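Local structure of MsStt7d protein (Micromonas, 4IX3) at residues B[41-52]-B[103-113]; B[114-123]-B[171-180]. The protein is a homologue of the state transition kinase Stt7 whose catalytic domain, with the canonical protein kinase fold, probably binds ATP and phosphorylates protein substrates. All coordinates share one frame; numbering follows the deposited sequence.

Contact 1 of 2, residues B[41-52]-B[103-113]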
loop_
_atom_site.group_PDB
_atom_site.type_symbol
_atom_site.label_atom_id
_atom_site.label_comp_id
_atom_site.label_asym_id
_atom_site.label_seq_id
_atom_site.Cartn_x
_atom_site.Cartn_y
_atom_site.Cartn_z
ATOM N N PHE B 41 -10.371 -3.788 -23.792
ATOM C CA PHE B 41 -11.150 -5.007 -23.838
ATOM C C PHE B 41 -11.757 -5.080 -25.252
ATOM O O PHE B 41 -12.377 -4.109 -25.721
ATOM C CB PHE B 41 -12.221 -4.962 -22.743
ATOM C CG PHE B 41 -13.182 -6.120 -22.715
ATOM C CD1 PHE B 41 -12.727 -7.445 -22.668
ATOM C CD2 PHE B 41 -14.563 -5.895 -22.732
ATOM C CE1 PHE B 41 -13.626 -8.498 -22.556
ATOM C CE2 PHE B 41 -15.480 -6.948 -22.593
ATOM C CZ PHE B 41 -15.004 -8.273 -22.521
ATOM N N LYS B 42 -11.597 -6.220 -25.913
ATOM C CA LYS B 42 -12.170 -6.485 -27.228
ATOM C C LYS B 42 -11.720 -5.461 -28.255
ATOM O O LYS B 42 -12.442 -5.102 -29.194
ATOM C CB LYS B 42 -13.685 -6.579 -27.137
ATOM C CG LYS B 42 -14.152 -7.859 -26.474
ATOM C CD LYS B 42 -15.657 -8.029 -26.592
ATOM C CE LYS B 42 -16.112 -9.333 -25.960
ATOM N NZ LYS B 42 -17.531 -9.566 -26.320
ATOM N N GLY B 43 -10.508 -4.988 -28.072
ATOM C CA GLY B 43 -9.901 -4.080 -29.025
ATOM C C GLY B 43 -10.357 -2.642 -28.988
ATOM O O GLY B 43 -9.640 -1.788 -29.465
ATOM N N ASP B 44 -11.520 -2.358 -28.408
ATOM C CA ASP B 44 -12.052 -0.995 -28.498
ATOM C C ASP B 44 -12.759 -0.478 -27.245
ATOM O O ASP B 44 -13.374 0.607 -27.298
ATOM C CB ASP B 44 -12.965 -0.879 -29.715
ATOM C CG ASP B 44 -14.281 -1.629 -29.545
ATOM O OD1 ASP B 44 -14.401 -2.435 -28.585
ATOM O OD2 ASP B 44 -15.129 -1.485 -30.470
ATOM N N GLN B 45 -12.737 -1.233 -26.145
ATOM C CA GLN B 45 -13.367 -0.726 -24.920
ATOM C C GLN B 45 -12.284 -0.369 -23.913
ATOM O O GLN B 45 -11.490 -1.216 -23.526
ATOM C CB GLN B 45 -14.335 -1.742 -24.335
ATOM C CG GLN B 45 -15.461 -2.111 -25.261
ATOM C CD GLN B 45 -16.391 -3.111 -24.621
ATOM O OE1 GLN B 45 -16.695 -3.026 -23.421
ATOM N NE2 GLN B 45 -16.779 -4.128 -25.385
ATOM N N ASP B 46 -12.183 0.900 -23.522
ATOM C CA ASP B 46 -11.225 1.288 -22.482
ATOM C C ASP B 46 -11.687 0.823 -21.113
ATOM O O ASP B 46 -12.811 1.092 -20.687
ATOM C CB ASP B 46 -11.083 2.802 -22.516
ATOM C CG ASP B 46 -10.447 3.272 -23.792
ATOM O OD1 ASP B 46 -9.607 2.545 -24.354
ATOM O OD2 ASP B 46 -10.772 4.363 -24.282
ATOM N N VAL B 47 -10.809 0.080 -20.441
ATOM C CA VAL B 47 -11.156 -0.473 -19.157
ATOM C C VAL B 47 -10.056 -0.155 -18.138
ATOM O O VAL B 47 -8.957 0.281 -18.520
ATOM C CB VAL B 47 -11.396 -2.015 -19.211
ATOM C CG1 VAL B 47 -12.620 -2.263 -20.099
ATOM C CG2 VAL B 47 -10.183 -2.781 -19.703
ATOM N N VAL B 48 -10.367 -0.416 -16.873
ATOM C CA VAL B 48 -9.382 -0.345 -15.789
ATOM C C VAL B 48 -9.403 -1.725 -15.135
ATOM O O VAL B 48 -10.443 -2.353 -15.028
ATOM C CB VAL B 48 -9.767 0.789 -14.826
ATOM C CG1 VAL B 48 -9.018 0.683 -13.522
ATOM C CG2 VAL B 48 -9.465 2.127 -15.472
ATOM N N LEU B 49 -8.232 -2.194 -14.722
ATOM C CA LEU B 49 -8.007 -3.572 -14.283
ATOM C C LEU B 49 -7.257 -3.517 -12.954
ATOM O O LEU B 49 -6.317 -2.741 -12.826
ATOM C CB LEU B 49 -7.089 -4.286 -15.294
ATOM C CG LEU B 49 -7.764 -4.572 -16.647
ATOM C CD1 LEU B 49 -6.711 -4.673 -17.735
ATOM C CD2 LEU B 49 -8.645 -5.798 -16.489
ATOM N N LYS B 50 -7.658 -4.330 -12.002
ATOM C CA LYS B 50 -6.957 -4.348 -10.702
ATOM C C LYS B 50 -6.617 -5.765 -10.316
ATOM O O LYS B 50 -7.482 -6.651 -10.404
ATOM C CB LYS B 50 -7.853 -3.768 -9.581
ATOM C CG LYS B 50 -7.119 -3.637 -8.234
ATOM C CD LYS B 50 -7.970 -2.882 -7.201
ATOM C CE LYS B 50 -7.202 -2.743 -5.918
ATOM N NZ LYS B 50 -8.039 -2.012 -4.883
ATOM N N ASN B 51 -5.394 -5.953 -9.790
ATOM C CA ASN B 51 -5.068 -7.227 -9.148
ATOM C C ASN B 51 -4.510 -6.955 -7.739
ATOM O O ASN B 51 -4.387 -5.784 -7.334
ATOM C CB ASN B 51 -4.109 -8.082 -9.991
ATOM C CG ASN B 51 -2.686 -7.530 -10.022
ATOM O OD1 ASN B 51 -2.433 -6.365 -9.647
ATOM N ND2 ASN B 51 -1.745 -8.368 -10.490
ATOM N N ALA B 52 -4.263 -8.008 -6.970
ATOM C CA ALA B 52 -3.707 -7.874 -5.618
ATOM C C ALA B 52 -2.198 -7.640 -5.714
ATOM O O ALA B 52 -1.524 -8.141 -6.627
ATOM C CB ALA B 52 -4.013 -9.129 -4.804
ATOM N N LEU B 103 -2.687 -10.567 -19.027
ATOM C CA LEU B 103 -2.977 -10.678 -17.592
ATOM C C LEU B 103 -2.147 -11.753 -16.903
ATOM O O LEU B 103 -2.057 -12.891 -17.395
ATOM C CB LEU B 103 -4.468 -10.971 -17.354
ATOM C CG LEU B 103 -5.399 -9.866 -17.836
ATOM C CD1 LEU B 103 -6.816 -10.409 -17.724
ATOM C CD2 LEU B 103 -5.212 -8.561 -17.063
ATOM N N THR B 104 -1.602 -11.441 -15.727
ATOM C CA THR B 104 -0.765 -12.391 -14.978
ATOM C C THR B 104 -1.602 -13.334 -14.105
ATOM O O THR B 104 -2.797 -13.075 -13.794
ATOM C CB THR B 104 0.223 -11.614 -14.099
ATOM O OG1 THR B 104 -0.526 -10.670 -13.336
ATOM C CG2 THR B 104 1.237 -10.856 -14.948
ATOM N N GLU B 105 -0.987 -14.436 -13.684
ATOM C CA GLU B 105 -1.651 -15.396 -12.782
ATOM C C GLU B 105 -2.319 -14.682 -11.596
ATOM O O GLU B 105 -1.685 -13.854 -10.912
ATOM C CB GLU B 105 -0.558 -16.399 -12.316
ATOM C CG GLU B 105 -1.076 -17.472 -11.367
ATOM C CD GLU B 105 -1.149 -17.087 -9.880
ATOM O OE1 GLU B 105 -0.163 -16.434 -9.419
ATOM O OE2 GLU B 105 -2.128 -17.456 -9.172
ATOM N N GLY B 106 -3.550 -15.075 -11.274
ATOM C CA GLY B 106 -4.300 -14.596 -10.115
ATOM C C GLY B 106 -5.602 -13.903 -10.521
ATOM O O GLY B 106 -5.971 -13.845 -11.676
ATOM N N LEU B 107 -6.257 -13.351 -9.539
ATOM C CA LEU B 107 -7.583 -12.745 -9.695
ATOM C C LEU B 107 -7.431 -11.294 -10.157
ATOM O O LEU B 107 -6.661 -10.509 -9.573
ATOM C CB LEU B 107 -8.324 -12.807 -8.352
ATOM C CG LEU B 107 -9.727 -12.180 -8.387
ATOM C CD1 LEU B 107 -10.650 -13.010 -9.271
ATOM C CD2 LEU B 107 -10.269 -12.153 -6.936
ATOM N N TRP B 108 -8.225 -10.925 -11.142
ATOM C CA TRP B 108 -8.361 -9.560 -11.645
ATOM C C TRP B 108 -9.783 -9.072 -11.545
ATOM O O TRP B 108 -10.734 -9.855 -11.761
ATOM C CB TRP B 108 -7.958 -9.454 -13.110
ATOM C CG TRP B 108 -6.497 -9.701 -13.321
ATOM C CD1 TRP B 108 -5.818 -10.913 -13.443
ATOM C CD2 TRP B 108 -5.513 -8.661 -13.433
ATOM N NE1 TRP B 108 -4.478 -10.661 -13.654
ATOM C CE2 TRP B 108 -4.238 -9.304 -13.672
ATOM C CE3 TRP B 108 -5.581 -7.264 -13.435
ATOM C CZ2 TRP B 108 -3.080 -8.572 -13.790
ATOM C CZ3 TRP B 108 -4.418 -6.531 -13.582
ATOM C CH2 TRP B 108 -3.181 -7.166 -13.746
ATOM N N LEU B 109 -9.984 -7.775 -11.259
ATOM C CA LEU B 109 -11.291 -7.101 -11.415
ATOM C C LEU B 109 -11.194 -6.148 -12.582
ATOM O O LEU B 109 -10.134 -5.573 -12.876
ATOM C CB LEU B 109 -11.611 -6.341 -10.127
ATOM C CG LEU B 109 -11.571 -7.174 -8.861
ATOM C CD1 LEU B 109 -12.037 -6.324 -7.677
ATOM C CD2 LEU B 109 -12.434 -8.439 -8.995
ATOM N N MET B 110 -12.342 -5.875 -13.226
ATOM C CA MET B 110 -12.385 -4.987 -14.374
ATOM C C MET B 110 -13.579 -4.030 -14.275
ATOM O O MET B 110 -14.675 -4.438 -13.872
ATOM C CB MET B 110 -12.474 -5.810 -15.669
ATOM C CG MET B 110 -12.297 -4.980 -16.941
ATOM S SD MET B 110 -12.069 -5.988 -18.423
ATOM C CE MET B 110 -13.759 -6.513 -18.721
ATOM N N TRP B 111 -13.292 -2.780 -14.624
ATOM C CA TRP B 111 -14.322 -1.737 -14.718
ATOM C C TRP B 111 -14.230 -1.032 -16.047
ATOM O O TRP B 111 -13.155 -0.965 -16.663
ATOM C CB TRP B 111 -14.150 -0.681 -13.622
ATOM C CG TRP B 111 -14.252 -1.219 -12.236
ATOM C CD1 TRP B 111 -15.306 -1.204 -11.371
ATOM C CD2 TRP B 111 -13.143 -1.811 -11.488
ATOM N NE1 TRP B 111 -14.940 -1.726 -10.144
ATOM C CE2 TRP B 111 -13.648 -2.146 -10.185
ATOM C CE3 TRP B 111 -11.798 -2.082 -11.792
ATOM C CZ2 TRP B 111 -12.813 -2.653 -9.193
ATOM C CZ3 TRP B 111 -10.975 -2.554 -10.782
ATOM C CH2 TRP B 111 -11.480 -2.840 -9.519
ATOM N N ALA B 112 -15.321 -0.332 -16.432
ATOM C CA ALA B 112 -15.190 0.625 -17.511
ATOM C C ALA B 112 -14.257 1.757 -17.061
ATOM O O ALA B 112 -14.285 2.160 -15.885
ATOM C CB ALA B 112 -16.534 1.265 -17.805
ATOM N N ASN B 113 -13.478 2.284 -18.005
ATOM C CA ASN B 113 -12.721 3.509 -17.790
ATOM C C ASN B 113 -13.716 4.669 -17.969
ATOM O O ASN B 113 -14.142 4.965 -19.099
ATOM C CB ASN B 113 -11.558 3.603 -18.783
ATOM C CG ASN B 113 -10.693 4.811 -18.533
ATOM O OD1 ASN B 113 -11.151 5.774 -17.913
ATOM N ND2 ASN B 113 -9.449 4.784 -18.986
HETATM O O HOH W 1 -8.266 2.590 -20.144
HETATM O O HOH W 2 1.120 -8.514 -11.982
HETATM O O HOH W 3 -2.610 -11.032 -11.276
HETATM O O HOH W 4 -4.802 -10.746 -7.706
#
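V48 and W111, and two residues further along K50 and L109, form antiparallel hydrogen-bonded pairs that join strands 45-52 and 106-112, whose axes run at 145° and come within 4.6 Å. Both bonds of each pair are short; V48 N lies 2.8 Å from W111 O. Past A112 the ladder gains one more link, N113 N to D46 O, with the donor well above the carbonyl plane. On the face that carries L49 and M110, N51 lies alongside W108, its CB 3.6 Å from the centroid of the six-membered ring and almost on its normal, the amide plane turned only 19° from the ring. L103 CD2 covers the opposite face, and W108 NE1 donates to T104 O at 2.9 Å, within the ring plane, which fixes the indole's rotation. With an alanine here the NE1 donor to T104 O is gone, and the space between N51 CB and L103 CD2 would probably be left as a gap. M110, extended to SD and then bent (chi3 77°), lays CE over the F41 ring, 4.0 Å from its centroid, a CH-pi contact, with the sulfur oblique to the ring in a Met-aromatic arrangement; its CG also packs 3.8 Å from L49 CD2. On the other face K50 CB meets the edge of the W111 indole, 3.6 Å from CZ3, while the extended lysine chain carries NZ away to a salt bridge with E66 on helix 59-76. A lysine of the N-lobe sheet salt-bridged to a glutamate of the neighbouring helix is characteristic of active-like protein kinases; K50 and A112 are ADP-binding residues, so the pairing borders the nucleotide pocket.

Contact 2 of 2, residues B[114-123]-B[171-180]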
loop_
_atom_site.group_PDB
_atom_site.type_symbol
_atom_site.label_atom_id
_atom_site.label_comp_id
_atom_site.label_asym_id
_atom_site.label_seq_id
_atom_site.Cartn_x
_atom_site.Cartn_y
_atom_site.Cartn_z
ATOM N N GLU B 114 -14.116 5.295 -16.862
ATOM C CA GLU B 114 -15.145 6.334 -16.885
ATOM C C GLU B 114 -14.565 7.682 -17.334
ATOM O O GLU B 114 -15.329 8.636 -17.556
ATOM C CB GLU B 114 -15.775 6.463 -15.507
ATOM C CG GLU B 114 -16.479 5.179 -15.085
ATOM C CD GLU B 114 -17.787 4.918 -15.808
ATOM O OE1 GLU B 114 -18.367 5.860 -16.407
ATOM O OE2 GLU B 114 -18.343 3.838 -15.555
ATOM N N GLY B 115 -13.251 7.800 -17.460
ATOM C CA GLY B 115 -12.624 9.028 -17.876
ATOM C C GLY B 115 -11.172 9.089 -17.452
ATOM O O GLY B 115 -10.769 8.536 -16.440
ATOM N N GLU B 116 -10.412 9.830 -18.251
ATOM C CA GLU B 116 -8.995 9.975 -18.046
ATOM C C GLU B 116 -8.549 10.851 -16.880
ATOM O O GLU B 116 -7.397 10.710 -16.428
ATOM C CB GLU B 116 -8.301 10.372 -19.340
ATOM C CG GLU B 116 -7.998 9.149 -20.191
ATOM C CD GLU B 116 -7.336 8.011 -19.426
ATOM O OE1 GLU B 116 -7.574 6.852 -19.781
ATOM O OE2 GLU B 116 -6.579 8.239 -18.461
ATOM N N ASN B 117 -9.519 11.558 -16.315
ATOM C CA ASN B 117 -9.471 12.709 -15.417
ATOM C C ASN B 117 -9.820 12.230 -14.033
ATOM O O ASN B 117 -10.523 11.229 -13.920
ATOM C CB ASN B 117 -10.578 13.762 -15.806
ATOM C CG ASN B 117 -12.043 13.299 -15.527
ATOM O OD1 ASN B 117 -12.540 13.358 -14.376
ATOM N ND2 ASN B 117 -12.778 12.957 -16.586
ATOM N N THR B 118 -9.237 12.743 -12.947
ATOM C CA THR B 118 -9.932 12.657 -11.650
ATOM C C THR B 118 -10.340 14.077 -11.250
ATOM O O THR B 118 -9.758 15.026 -11.758
ATOM C CB THR B 118 -9.014 12.095 -10.527
ATOM O OG1 THR B 118 -7.993 13.068 -10.228
ATOM C CG2 THR B 118 -8.353 10.786 -10.949
ATOM N N VAL B 119 -11.263 14.210 -10.317
ATOM C CA VAL B 119 -11.615 15.550 -9.823
ATOM C C VAL B 119 -10.415 16.220 -9.140
ATOM O O VAL B 119 -10.268 17.439 -9.227
ATOM C CB VAL B 119 -12.867 15.449 -8.947
ATOM C CG1 VAL B 119 -13.087 16.774 -8.204
ATOM C CG2 VAL B 119 -14.069 15.082 -9.852
ATOM N N GLU B 120 -9.546 15.430 -8.528
ATOM C CA GLU B 120 -8.335 16.016 -7.935
ATOM C C GLU B 120 -7.514 16.701 -9.015
ATOM O O GLU B 120 -7.083 17.861 -8.849
ATOM C CB GLU B 120 -7.501 14.957 -7.188
ATOM C CG GLU B 120 -6.215 15.529 -6.586
ATOM C CD GLU B 120 -5.365 14.393 -6.032
ATOM O OE1 GLU B 120 -4.635 13.766 -6.831
ATOM O OE2 GLU B 120 -5.454 14.078 -4.825
ATOM N N ALA B 121 -7.255 15.977 -10.095
ATOM C CA ALA B 121 -6.390 16.541 -11.133
ATOM C C ALA B 121 -7.068 17.740 -11.807
ATOM O O ALA B 121 -6.419 18.767 -12.053
ATOM C CB ALA B 121 -6.013 15.450 -12.146
ATOM N N LEU B 122 -8.383 17.661 -12.053
ATOM C CA LEU B 122 -9.060 18.741 -12.738
ATOM C C LEU B 122 -9.099 19.955 -11.819
ATOM O O LEU B 122 -8.846 21.054 -12.301
ATOM C CB LEU B 122 -10.488 18.306 -13.073
ATOM C CG LEU B 122 -10.612 17.312 -14.242
ATOM C CD1 LEU B 122 -12.000 16.668 -14.178
ATOM C CD2 LEU B 122 -10.418 18.026 -15.576
ATOM N N MET B 123 -9.452 19.776 -10.549
ATOM C CA MET B 123 -9.599 20.940 -9.668
ATOM C C MET B 123 -8.259 21.661 -9.528
ATOM O O MET B 123 -8.258 22.895 -9.450
ATOM C CB MET B 123 -10.175 20.571 -8.306
ATOM C CG MET B 123 -9.215 19.916 -7.325
ATOM S SD MET B 123 -10.108 19.353 -5.858
ATOM C CE MET B 123 -8.658 18.861 -4.910
ATOM N N PRO B 171 -11.452 13.774 -3.660
ATOM C CA PRO B 171 -11.390 14.163 -5.063
ATOM C C PRO B 171 -10.652 13.162 -5.976
ATOM O O PRO B 171 -11.052 12.967 -7.132
ATOM C CB PRO B 171 -10.748 15.557 -5.008
ATOM C CG PRO B 171 -11.216 16.100 -3.667
ATOM C CD PRO B 171 -11.048 14.894 -2.764
ATOM N N ALA B 172 -9.611 12.481 -5.474
ATOM C CA ALA B 172 -8.861 11.559 -6.312
ATOM C C ALA B 172 -9.725 10.345 -6.662
ATOM O O ALA B 172 -9.354 9.600 -7.575
ATOM C CB ALA B 172 -7.590 11.059 -5.590
ATOM N N ASN B 173 -10.795 10.087 -5.902
ATOM C CA ASN B 173 -11.691 8.951 -6.136
ATOM C C ASN B 173 -13.017 9.382 -6.803
ATOM O O ASN B 173 -13.990 8.622 -6.752
ATOM C CB ASN B 173 -11.944 8.145 -4.863
ATOM C CG ASN B 173 -10.814 7.179 -4.570
ATOM O OD1 ASN B 173 -10.032 6.855 -5.468
ATOM N ND2 ASN B 173 -10.737 6.735 -3.332
ATOM N N LEU B 174 -12.973 10.511 -7.510
ATOM C CA LEU B 174 -14.126 10.928 -8.316
ATOM C C LEU B 174 -13.651 11.148 -9.739
ATOM O O LEU B 174 -12.570 11.688 -9.973
ATOM C CB LEU B 174 -14.727 12.220 -7.712
ATOM C CG LEU B 174 -15.460 11.993 -6.377
ATOM C CD1 LEU B 174 -15.614 13.313 -5.595
ATOM C CD2 LEU B 174 -16.826 11.342 -6.620
ATOM N N ILE B 175 -14.528 10.797 -10.704
ATOM C CA ILE B 175 -14.299 11.029 -12.115
ATOM C C ILE B 175 -15.533 11.763 -12.651
ATOM O O ILE B 175 -16.664 11.315 -12.384
ATOM C CB ILE B 175 -14.096 9.708 -12.919
ATOM C CG1 ILE B 175 -12.908 8.924 -12.371
ATOM C CG2 ILE B 175 -13.954 10.008 -14.392
ATOM C CD1 ILE B 175 -12.752 7.581 -13.038
ATOM N N ALA B 176 -15.301 12.787 -13.470
ATOM C CA ALA B 176 -16.425 13.424 -14.177
ATOM C C ALA B 176 -16.616 12.594 -15.468
ATOM O O ALA B 176 -15.748 12.598 -16.324
ATOM C CB ALA B 176 -16.066 14.869 -14.487
ATOM N N ALA B 177 -17.680 11.791 -15.511
ATOM C CA ALA B 177 -17.840 10.753 -16.542
ATOM C C ALA B 177 -18.362 11.375 -17.850
ATOM O O ALA B 177 -19.566 11.607 -17.988
ATOM C CB ALA B 177 -18.810 9.707 -16.010
ATOM N N GLU B 178 -17.453 11.668 -18.773
ATOM C CA GLU B 178 -17.766 12.311 -20.057
ATOM C C GLU B 178 -18.908 11.614 -20.793
ATOM O O GLU B 178 -19.793 12.281 -21.363
ATOM C CB GLU B 178 -16.496 12.237 -20.921
ATOM C CG GLU B 178 -15.933 10.798 -20.899
ATOM C CD GLU B 178 -14.478 10.507 -21.321
ATOM O OE1 GLU B 178 -14.210 9.295 -21.546
ATOM O OE2 GLU B 178 -13.579 11.387 -21.360
ATOM N N LYS B 179 -18.936 10.282 -20.738
ATOM C CA LYS B 179 -19.969 9.518 -21.486
ATOM C C LYS B 179 -21.317 9.368 -20.761
ATOM O O LYS B 179 -22.285 8.801 -21.299
ATOM C CB LYS B 179 -19.435 8.132 -21.835
ATOM C CG LYS B 179 -18.276 8.163 -22.819
ATOM C CD LYS B 179 -17.951 6.732 -23.165
ATOM C CE LYS B 179 -16.587 6.622 -23.832
ATOM N NZ LYS B 179 -15.867 5.392 -23.386
ATOM N N ASP B 180 -21.424 9.963 -19.580
ATOM C CA ASP B 180 -22.697 10.145 -18.895
ATOM C C ASP B 180 -22.880 11.604 -18.537
ATOM O O ASP B 180 -23.232 11.935 -17.395
ATOM C CB ASP B 180 -22.842 9.180 -17.720
ATOM C CG ASP B 180 -22.989 7.752 -18.233
ATOM O OD1 ASP B 180 -24.069 7.433 -18.800
ATOM O OD2 ASP B 180 -22.051 6.930 -18.098
HETATM O O HOH W 5 -17.267 8.547 -19.381
HETATM O O HOH W 6 -19.129 6.804 -18.577
HETATM O O HOH W 7 -7.982 13.756 -3.405
#
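N117 and A176 are joined by two hydrogen bonds: A176 N reaches a lone pair of N117 OD1 at 3.0 Å, and N117 ND2 returns a bond to A176 O, also 3.0 Å and nearly straight at 171°. The side-chain amide thus serves both backbone polar groups of A176, and this double grip holds it from flipping. Its CG sits between the backbone N and the carbonyl carbon (chi1 69°), which lets the amide reach across I175, whose CG2 lies 3.6 Å from OD1. Two residues on, at the start of the helix, V119 N donates to L174 O at 2.9 Å, from above the carbonyl plane, and V119 CG2 packs 3.6 Å from L174 CB. T118 is the N-cap of helix 119-125, its OG1 accepting from A121 N at 3.0 Å. The linker from the ADP-binding E114 to this helix, as in kinases generally, leaves the hinge for the C-lobe, and here it lies along the strand that follows the catalytic loop; N173 within that loop is a magnesium-binding residue. P171 packs directly on the helix, its CB 3.9 Å from M123 CE; V256 and Q259 of helix 246-261 also touch it. Water links E120 OE2 to A172 N. At the far end E114 OE1 and D180 OD2 share both a water and K185, whose ammonium probably offsets the closeness of the two carboxylates, while E114 OE2 accepts from R83 N.

Contact 1 precedes contact 2 along the chain, and their centres lie 19 Å apart. They are in series: segment 103-113 ends where 114-123 begins, so the chain passes directly from strand 106-112 toward helix 119-125, and the two contacts do not otherwise touch. Contact 1 belongs to the antiparallel sheet of the N-lobe, whereas contact 2 sets the start of the C-lobe against strand 174-177, itself paired with strand 183-186. The junction lies in the hinge of the kinase domain, which includes the ADP-binding residues A112 and E114. One continuous segment therefore ties the sheet holding K50 to the region holding the magnesium-binding N173.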